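Local coordinates for protein Poly(A) ribonuclease pop2 (Schizosaccharomyces pombe, PDB 2P51) that removes the poly(A) tails of mRNAs as a metal-dependent 3'-exoribonuclease of the CCR4-NOT complex, releasing 5'-AMP, at residues 220-232 with 244-256. Residues are numbered along the deposited sequence; the frame is centred on the assembly and turned at random.
Sequences LQDIADDLQIHRI and LTARIFFEIRSRY
A224 packs its CB 3.8 Å from L244 CD1 where helix 220-226 crosses helix 244-256 at 53°, its small side chain letting the helices approach. Beside it the branched I248 reaches L220, whose CD1 is pressed to 3.3 Å from I248 CD1, closer than usual for two carbons.

With CG anti to its backbone N (chi1 -163°), L244 sends CD2 over one face of the R231 guanidinium, 3.4 Å from NH2. That flat group is held at its edge by Q221 OE1, which accepts from both NE and NH2, while Q221 NE2 donates to D225 OD1; R231 NH1 forms a salt bridge with D241, a catalytic metal ligand. A leucine in place of Q221 would probably leave R231 NE without this acceptor and D225 without its amide donor, freeing the guanidinium to turn beside L244.

After the Schellman motif at Q228, I229 CD1 packs 3.7 Å from E251 CB, methyl against aliphatic stem. Around this packed middle the margins are wetter. At one, L227 CD2 caps a face of the flat R255 guanidinium, 3.6 Å from CZ; R255 NE gives E251 OE2 a nearly straight hydrogen bond within a salt bridge, and water links NH2 to L227 O. At the other, water joins H230 O to I232 N.

Within this DEDD nuclease fold, helix 238-257 lies between helix 220-226 and the central sheet, setting A246 and F250 on strand 47-53, F249 on strand 163-166 and I252 on helix 206-213.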
loop_
_atom_site.group_PDB
_atom_site.type_symbol
_atom_site.label_atom_id
_atom_site.label_comp_id
_atom_site.label_asym_id
_atom_site.label_seq_id
_atom_site.Cartn_x
_atom_site.Cartn_y
_atom_site.Cartn_z
ATOM N N LEU A 220 -8.833 -4.238 -8.819
ATOM C CA LEU A 220 -8.199 -3.008 -9.248
ATOM C C LEU A 220 -8.005 -2.935 -10.750
ATOM O O LEU A 220 -8.362 -1.962 -11.421
ATOM C CB LEU A 220 -6.827 -2.936 -8.534
ATOM C CG LEU A 220 -6.095 -1.621 -8.723
ATOM C CD1 LEU A 220 -6.780 -0.461 -7.989
ATOM C CD2 LEU A 220 -4.650 -1.717 -8.228
ATOM N N GLN A 221 -7.401 -3.974 -11.337
ATOM C CA GLN A 221 -7.133 -3.887 -12.779
ATOM C C GLN A 221 -8.412 -3.902 -13.609
ATOM O O GLN A 221 -8.497 -3.214 -14.637
ATOM C CB GLN A 221 -6.183 -5.022 -13.162
ATOM C CG GLN A 221 -5.807 -4.962 -14.639
ATOM C CD GLN A 221 -4.970 -3.746 -14.969
ATOM O OE1 GLN A 221 -3.972 -3.521 -14.263
ATOM N NE2 GLN A 221 -5.344 -2.955 -15.958
ATOM N N ASP A 222 -9.413 -4.709 -13.176
ATOM C CA ASP A 222 -10.653 -4.745 -13.921
ATOM C C ASP A 222 -11.354 -3.390 -13.848
ATOM O O ASP A 222 -11.960 -2.972 -14.839
ATOM C CB ASP A 222 -11.599 -5.822 -13.378
ATOM C CG ASP A 222 -11.077 -7.215 -13.620
ATOM O OD1 ASP A 222 -10.344 -7.440 -14.599
ATOM O OD2 ASP A 222 -11.382 -8.132 -12.841
ATOM N N ILE A 223 -11.321 -2.662 -12.720
ATOM C CA ILE A 223 -11.883 -1.331 -12.697
ATOM C C ILE A 223 -11.143 -0.402 -13.641
ATOM O O ILE A 223 -11.780 0.354 -14.404
ATOM C CB ILE A 223 -11.804 -0.740 -11.288
ATOM C CG1 ILE A 223 -12.711 -1.470 -10.311
ATOM C CG2 ILE A 223 -12.169 0.745 -11.335
ATOM C CD1 ILE A 223 -12.357 -1.231 -8.855
ATOM N N ALA A 224 -9.818 -0.433 -13.588
ATOM C CA ALA A 224 -9.090 0.410 -14.510
ATOM C C ALA A 224 -9.469 0.055 -15.935
ATOM O O ALA A 224 -9.663 0.991 -16.705
ATOM C CB ALA A 224 -7.585 0.229 -14.386
ATOM N N ASP A 225 -9.585 -1.229 -16.280
ATOM C CA ASP A 225 -9.892 -1.457 -17.696
ATOM C C ASP A 225 -11.253 -0.879 -18.050
ATOM O O ASP A 225 -11.515 -0.269 -19.102
ATOM C CB ASP A 225 -9.806 -2.939 -18.002
ATOM C CG ASP A 225 -8.424 -3.534 -17.819
ATOM O OD1 ASP A 225 -7.476 -2.730 -17.868
ATOM O OD2 ASP A 225 -8.228 -4.756 -17.647
ATOM N N ASP A 226 -12.190 -1.074 -17.135
ATOM C CA ASP A 226 -13.570 -0.612 -17.304
ATOM C C ASP A 226 -13.641 0.891 -17.516
ATOM O O ASP A 226 -14.338 1.408 -18.373
ATOM C CB ASP A 226 -14.394 -0.967 -16.067
ATOM C CG ASP A 226 -15.829 -1.270 -16.352
ATOM O OD1 ASP A 226 -16.209 -1.619 -17.499
ATOM O OD2 ASP A 226 -16.615 -1.163 -15.390
ATOM N N LEU A 227 -12.865 1.584 -16.686
ATOM C CA LEU A 227 -12.841 3.027 -16.791
ATOM C C LEU A 227 -11.853 3.534 -17.829
ATOM O O LEU A 227 -11.647 4.757 -17.885
ATOM C CB LEU A 227 -12.520 3.621 -15.402
ATOM C CG LEU A 227 -13.522 3.270 -14.296
ATOM C CD1 LEU A 227 -12.985 3.776 -12.945
ATOM C CD2 LEU A 227 -14.903 3.836 -14.587
ATOM N N GLN A 228 -11.267 2.654 -18.622
ATOM C CA GLN A 228 -10.269 3.067 -19.611
ATOM C C GLN A 228 -9.140 3.877 -18.989
ATOM O O GLN A 228 -8.679 4.854 -19.585
ATOM C CB GLN A 228 -10.882 3.924 -20.723
ATOM C CG GLN A 228 -12.267 3.439 -21.129
ATOM C CD GLN A 228 -12.658 4.130 -22.423
ATOM O OE1 GLN A 228 -12.824 5.350 -22.474
ATOM N NE2 GLN A 228 -12.778 3.317 -23.466
ATOM N N ILE A 229 -8.687 3.475 -17.814
ATOM C CA ILE A 229 -7.491 4.085 -17.235
ATOM C C ILE A 229 -6.262 3.240 -17.535
ATOM O O ILE A 229 -6.212 2.044 -17.276
ATOM C CB ILE A 229 -7.668 4.250 -15.725
ATOM C CG1 ILE A 229 -8.799 5.250 -15.393
ATOM C CG2 ILE A 229 -6.333 4.581 -15.070
ATOM C CD1 ILE A 229 -9.330 5.086 -13.983
ATOM N N HIS A 230 -5.236 3.843 -18.112
ATOM C CA HIS A 230 -4.094 2.996 -18.507
ATOM C C HIS A 230 -3.108 2.854 -17.366
ATOM O O HIS A 230 -2.813 3.790 -16.634
ATOM C CB HIS A 230 -3.440 3.595 -19.748
ATOM C CG HIS A 230 -2.044 3.217 -20.088
ATOM N ND1 HIS A 230 -1.727 2.077 -20.811
ATOM C CD2 HIS A 230 -0.840 3.808 -19.844
ATOM C CE1 HIS A 230 -0.411 1.984 -20.978
ATOM N NE2 HIS A 230 0.157 3.031 -20.396
ATOM N N ARG A 231 -2.585 1.637 -17.263
ATOM C CA ARG A 231 -1.522 1.328 -16.359
ATOM C C ARG A 231 -0.164 1.721 -16.936
ATOM O O ARG A 231 0.196 1.424 -18.073
ATOM C CB ARG A 231 -1.506 -0.187 -16.062
ATOM C CG ARG A 231 -0.365 -0.542 -15.088
ATOM C CD ARG A 231 -0.317 -2.031 -14.877
ATOM N NE ARG A 231 -1.325 -2.586 -13.962
ATOM C CZ ARG A 231 -1.269 -2.577 -12.645
ATOM N NH1 ARG A 231 -0.254 -2.017 -11.970
ATOM N NH2 ARG A 231 -2.274 -3.144 -11.987
ATOM N N ILE A 232 0.621 2.406 -16.121
ATOM C CA ILE A 232 2.004 2.671 -16.428
ATOM C C ILE A 232 2.811 1.680 -15.604
ATOM O O ILE A 232 2.598 1.625 -14.387
ATOM C CB ILE A 232 2.380 4.129 -16.067
ATOM C CG1 ILE A 232 1.685 5.188 -16.926
ATOM C CG2 ILE A 232 3.901 4.320 -16.093
ATOM C CD1 ILE A 232 2.199 6.602 -16.867
ATOM N N LEU A 244 -1.837 3.134 -10.212
ATOM C CA LEU A 244 -3.166 2.864 -10.761
ATOM C C LEU A 244 -4.267 3.146 -9.743
ATOM O O LEU A 244 -5.349 3.624 -10.128
ATOM C CB LEU A 244 -3.251 1.379 -11.188
ATOM C CG LEU A 244 -4.392 1.022 -12.131
ATOM C CD1 LEU A 244 -4.336 1.859 -13.403
ATOM C CD2 LEU A 244 -4.328 -0.468 -12.479
ATOM N N THR A 245 -3.947 2.804 -8.477
ATOM C CA THR A 245 -4.850 3.083 -7.377
ATOM C C THR A 245 -5.160 4.578 -7.340
ATOM O O THR A 245 -6.345 4.978 -7.238
ATOM C CB THR A 245 -4.225 2.639 -6.045
ATOM O OG1 THR A 245 -4.069 1.188 -6.109
ATOM C CG2 THR A 245 -5.128 2.906 -4.848
ATOM N N ALA A 246 -4.136 5.407 -7.424
ATOM C CA ALA A 246 -4.391 6.873 -7.417
ATOM C C ALA A 246 -5.306 7.270 -8.561
ATOM O O ALA A 246 -6.288 8.034 -8.422
ATOM C CB ALA A 246 -3.079 7.624 -7.544
ATOM N N ARG A 247 -4.976 6.772 -9.762
ATOM C CA ARG A 247 -5.761 7.215 -10.922
ATOM C C ARG A 247 -7.201 6.733 -10.822
ATOM O O ARG A 247 -8.125 7.505 -11.167
ATOM C CB ARG A 247 -5.101 6.728 -12.234
ATOM C CG ARG A 247 -3.693 7.295 -12.321
ATOM C CD ARG A 247 -2.988 6.872 -13.577
ATOM N NE ARG A 247 -1.987 7.931 -13.824
ATOM C CZ ARG A 247 -1.193 7.863 -14.892
ATOM N NH1 ARG A 247 -1.348 6.808 -15.695
ATOM N NH2 ARG A 247 -0.330 8.859 -15.029
ATOM N N ILE A 248 -7.452 5.513 -10.374
ATOM C CA ILE A 248 -8.841 5.058 -10.187
ATOM C C ILE A 248 -9.571 5.913 -9.139
ATOM O O ILE A 248 -10.767 6.244 -9.303
ATOM C CB ILE A 248 -8.859 3.562 -9.853
ATOM C CG1 ILE A 248 -8.475 2.658 -11.045
ATOM C CG2 ILE A 248 -10.223 3.143 -9.310
ATOM C CD1 ILE A 248 -8.057 1.295 -10.471
ATOM N N PHE A 249 -8.847 6.259 -8.066
ATOM C CA PHE A 249 -9.512 7.052 -7.024
ATOM C C PHE A 249 -10.060 8.349 -7.601
ATOM O O PHE A 249 -11.221 8.692 -7.372
ATOM C CB PHE A 249 -8.556 7.368 -5.846
ATOM C CG PHE A 249 -9.190 8.338 -4.842
ATOM C CD1 PHE A 249 -10.159 7.890 -3.958
ATOM C CD2 PHE A 249 -8.796 9.678 -4.823
ATOM C CE1 PHE A 249 -10.729 8.773 -3.045
ATOM C CE2 PHE A 249 -9.373 10.554 -3.908
ATOM C CZ PHE A 249 -10.340 10.114 -3.033
ATOM N N PHE A 250 -9.239 9.089 -8.367
ATOM C CA PHE A 250 -9.718 10.410 -8.826
ATOM C C PHE A 250 -10.857 10.217 -9.834
ATOM O O PHE A 250 -11.805 11.027 -9.883
ATOM C CB PHE A 250 -8.574 11.246 -9.376
ATOM C CG PHE A 250 -7.712 11.730 -8.191
ATOM C CD1 PHE A 250 -8.149 12.796 -7.432
ATOM C CD2 PHE A 250 -6.513 11.089 -7.869
ATOM C CE1 PHE A 250 -7.400 13.249 -6.348
ATOM C CE2 PHE A 250 -5.745 11.552 -6.814
ATOM C CZ PHE A 250 -6.189 12.627 -6.075
ATOM N N GLU A 251 -10.769 9.128 -10.618
ATOM C CA GLU A 251 -11.850 8.943 -11.614
ATOM C C GLU A 251 -13.147 8.571 -10.912
ATOM O O GLU A 251 -14.216 9.067 -11.325
ATOM C CB GLU A 251 -11.447 7.865 -12.637
ATOM C CG GLU A 251 -12.436 7.720 -13.779
ATOM C CD GLU A 251 -12.648 8.949 -14.637
ATOM O OE1 GLU A 251 -11.763 9.836 -14.577
ATOM O OE2 GLU A 251 -13.679 9.024 -15.356
ATOM N N ILE A 252 -13.135 7.722 -9.903
ATOM C CA ILE A 252 -14.328 7.354 -9.131
ATOM C C ILE A 252 -14.887 8.574 -8.420
ATOM O O ILE A 252 -16.100 8.835 -8.363
ATOM C CB ILE A 252 -13.889 6.242 -8.118
ATOM C CG1 ILE A 252 -13.721 4.886 -8.828
ATOM C CG2 ILE A 252 -14.749 6.201 -6.887
ATOM C CD1 ILE A 252 -12.997 3.985 -7.764
ATOM N N ARG A 253 -13.969 9.401 -7.843
ATOM C CA ARG A 253 -14.406 10.613 -7.159
ATOM C C ARG A 253 -15.146 11.513 -8.138
ATOM O O ARG A 253 -16.187 12.098 -7.830
ATOM C CB ARG A 253 -13.201 11.372 -6.608
ATOM C CG ARG A 253 -13.616 12.482 -5.651
ATOM C CD ARG A 253 -12.373 13.178 -5.085
ATOM N NE ARG A 253 -11.818 14.022 -6.147
ATOM C CZ ARG A 253 -10.847 14.914 -5.917
ATOM N NH1 ARG A 253 -10.304 15.062 -4.695
ATOM N NH2 ARG A 253 -10.438 15.626 -6.959
ATOM N N SER A 254 -14.609 11.656 -9.355
ATOM C CA SER A 254 -15.288 12.484 -10.362
ATOM C C SER A 254 -16.600 11.904 -10.847
ATOM O O SER A 254 -17.599 12.623 -10.958
ATOM C CB SER A 254 -14.323 12.621 -11.554
ATOM O OG SER A 254 -14.951 13.382 -12.563
ATOM N N ARG A 255 -16.606 10.599 -11.158
ATOM C CA ARG A 255 -17.802 10.015 -11.760
ATOM C C ARG A 255 -18.921 9.792 -10.737
ATOM O O ARG A 255 -20.052 10.008 -11.176
ATOM C CB ARG A 255 -17.496 8.677 -12.411
ATOM C CG ARG A 255 -16.592 8.776 -13.642
ATOM C CD ARG A 255 -16.786 7.557 -14.529
ATOM N NE ARG A 255 -15.772 7.455 -15.565
ATOM C CZ ARG A 255 -15.860 6.674 -16.641
ATOM N NH1 ARG A 255 -16.956 5.929 -16.805
ATOM N NH2 ARG A 255 -14.853 6.675 -17.501
ATOM N N TYR A 256 -18.660 9.363 -9.514
ATOM C CA TYR A 256 -19.756 8.925 -8.637
ATOM C C TYR A 256 -19.949 9.848 -7.457
ATOM O O TYR A 256 -20.952 9.670 -6.742
ATOM C CB TYR A 256 -19.560 7.447 -8.175
ATOM C CG TYR A 256 -19.206 6.619 -9.408
ATOM C CD1 TYR A 256 -20.039 6.616 -10.523
ATOM C CD2 TYR A 256 -18.048 5.872 -9.431
ATOM C CE1 TYR A 256 -19.791 5.894 -11.675
ATOM C CE2 TYR A 256 -17.764 5.153 -10.583
ATOM C CZ TYR A 256 -18.607 5.146 -11.688
ATOM O OH TYR A 256 -18.230 4.422 -12.801
HETATM O O HOH W 1 -15.257 4.458 -19.535
HETATM O O HOH W 2 -11.874 7.432 -18.083
HETATM O O HOH W 3 -1.353 4.381 -14.377
#